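Side-chain contact in G/U mismatch-specific DNA glycosylase (Deinococcus radiodurans, PDB 2C2Q), which belongs to the uracil-DNA glycosylase superfamily and has helices packed against a central mixed beta sheet: residues G25-L30 and R181-A186. The protein carries 1 engineered substitution. Residues are numbered along the deposited sequence; the frame is centred on the assembly and turned at random.
Sequences GLTLVL and RELRGA
Thr27 meets Leu183 and Arg184 just before strand 28-32 begins, and its two branches part between them. Thr27 CB itself lies 4.1 Å from Arg184 NH1. With chi1 at -55°, OG1 stands beside the backbone N, and the methyl CG2 lies anti to that N and beside the carbonyl carbon. Thr27 CG2 ends against Leu183, 4.0 Å from its CD1 and 4.1 Å from its CB. This is a van der Waals contact of methyl on aliphatic chain, the two side chains running alongside in opposed senses. Thr27 CG2 also approaches Arg184 CG at 4.2 Å.

Strand 28-32 runs inside the mixed sheet of this uracil-DNA glycosylase superfamily fold, between strands 80-84 and 117-120. Helix 171-188, the last of the chain, packs on that sheet. Leu183 also touches Ile117 and Arg116, while Val180, about one turn earlier in the helix, reaches both Thr27 and Leu28.

The hydroxyl branch turns to the arginine. Thr27 OG1 accepts a hydrogen bond from Arg184 NH1 at 3.0 Å, moderately bent at 148°. The oxygen sits at the edge of the guanidinium, only 2° out of its plane. The arginine chain bends at chi3, which brings NH1 back to the hydroxyl. Arg184 CG passes Thr27 OG1 at 3.5 Å.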
loop_
_atom_site.group_PDB
_atom_site.type_symbol
_atom_site.label_atom_id
_atom_site.label_comp_id
_atom_site.label_asym_id
_atom_site.label_seq_id
_atom_site.Cartn_x
_atom_site.Cartn_y
_atom_site.Cartn_z
ATOM N N GLY A 25 15.450 -1.708 -2.206
ATOM C CA GLY A 25 15.901 -0.910 -1.035
ATOM C C GLY A 25 14.859 -0.054 -0.322
ATOM O O GLY A 25 15.207 0.837 0.469
ATOM N N LEU A 26 13.568 -0.240 -0.624
ATOM C CA LEU A 26 12.553 0.580 0.013
ATOM C C LEU A 26 12.276 0.079 1.426
ATOM O O LEU A 26 12.339 -1.100 1.656
ATOM C CB LEU A 26 11.224 0.571 -0.764
ATOM C CG LEU A 26 11.262 1.351 -2.124
ATOM C CD1 LEU A 26 9.965 0.901 -2.859
ATOM C CD2 LEU A 26 11.263 2.797 -1.956
ATOM N N THR A 27 11.957 1.031 2.272
ATOM C CA THR A 27 11.518 0.705 3.648
ATOM C C THR A 27 10.081 0.149 3.694
ATOM O O THR A 27 9.759 -0.798 4.462
ATOM C CB THR A 27 11.693 1.916 4.578
ATOM O OG1 THR A 27 13.069 2.387 4.533
ATOM C CG2 THR A 27 11.507 1.433 6.020
ATOM N N LEU A 28 9.197 0.699 2.885
ATOM C CA LEU A 28 7.808 0.406 3.062
ATOM C C LEU A 28 7.101 0.524 1.697
ATOM O O LEU A 28 7.212 1.563 1.058
ATOM C CB LEU A 28 7.187 1.446 4.011
ATOM C CG LEU A 28 5.619 1.576 4.048
ATOM C CD1 LEU A 28 4.996 0.239 4.506
ATOM C CD2 LEU A 28 5.175 2.746 4.940
ATOM N N VAL A 29 6.377 -0.516 1.327
ATOM C CA VAL A 29 5.453 -0.386 0.197
ATOM C C VAL A 29 4.016 -0.514 0.707
ATOM O O VAL A 29 3.662 -1.508 1.367
ATOM C CB VAL A 29 5.745 -1.485 -0.830
ATOM C CG1 VAL A 29 4.649 -1.576 -1.931
ATOM C CG2 VAL A 29 7.177 -1.334 -1.429
ATOM N N LEU A 30 3.205 0.461 0.315
ATOM C CA LEU A 30 1.785 0.585 0.742
ATOM C C LEU A 30 0.943 0.064 -0.413
ATOM O O LEU A 30 1.060 0.563 -1.551
ATOM C CB LEU A 30 1.429 2.013 1.073
ATOM C CG LEU A 30 2.121 2.454 2.387
ATOM C CD1 LEU A 30 2.525 3.949 2.260
ATOM C CD2 LEU A 30 1.164 2.079 3.615
ATOM N N ARG A 181 10.475 4.966 10.942
ATOM C CA ARG A 181 11.469 5.811 11.623
ATOM C C ARG A 181 12.576 4.966 12.280
ATOM O O ARG A 181 13.759 5.257 12.157
ATOM C CB ARG A 181 10.721 6.597 12.700
ATOM C CG ARG A 181 11.401 7.807 13.298
ATOM C CD ARG A 181 10.331 8.799 13.890
ATOM N NE ARG A 181 9.359 9.179 12.848
ATOM C CZ ARG A 181 8.037 8.877 12.817
ATOM N NH1 ARG A 181 7.417 8.202 13.800
ATOM N NH2 ARG A 181 7.314 9.272 11.770
ATOM N N GLU A 182 12.164 3.918 12.975
ATOM C CA GLU A 182 13.066 3.007 13.691
ATOM C C GLU A 182 13.998 2.254 12.724
ATOM O O GLU A 182 15.178 2.030 13.006
ATOM C CB GLU A 182 12.192 2.006 14.413
ATOM C CG GLU A 182 12.885 0.877 15.135
ATOM C CD GLU A 182 11.914 0.027 15.946
ATOM O OE1 GLU A 182 12.122 -0.105 17.183
ATOM O OE2 GLU A 182 10.950 -0.537 15.388
ATOM N N LEU A 183 13.455 1.826 11.593
ATOM C CA LEU A 183 14.283 1.134 10.599
ATOM C C LEU A 183 15.274 2.092 9.950
ATOM O O LEU A 183 16.455 1.766 9.835
ATOM C CB LEU A 183 13.406 0.475 9.531
ATOM C CG LEU A 183 12.805 -0.859 9.926
ATOM C CD1 LEU A 183 11.659 -1.220 8.955
ATOM C CD2 LEU A 183 13.870 -1.987 10.012
ATOM N N ARG A 184 14.794 3.244 9.495
ATOM C CA ARG A 184 15.621 4.221 8.801
ATOM C C ARG A 184 16.665 4.781 9.781
ATOM O O ARG A 184 17.738 5.205 9.372
ATOM C CB ARG A 184 14.756 5.321 8.147
ATOM C CG ARG A 184 13.827 4.772 7.041
ATOM C CD ARG A 184 13.026 5.825 6.287
ATOM N NE ARG A 184 13.845 6.659 5.413
ATOM C CZ ARG A 184 14.440 6.246 4.280
ATOM N NH1 ARG A 184 14.358 4.964 3.857
ATOM N NH2 ARG A 184 15.139 7.131 3.572
ATOM N N GLY A 185 16.365 4.729 11.072
ATOM C CA GLY A 185 17.331 5.184 12.080
ATOM C C GLY A 185 18.383 4.131 12.412
ATOM O O GLY A 185 19.544 4.470 12.685
ATOM N N ALA A 186 17.977 2.856 12.447
ATOM C CA ALA A 186 18.945 1.756 12.605
ATOM C C ALA A 186 19.875 1.789 11.369
ATOM O O ALA A 186 21.095 1.665 11.506
ATOM C CB ALA A 186 18.240 0.416 12.708
#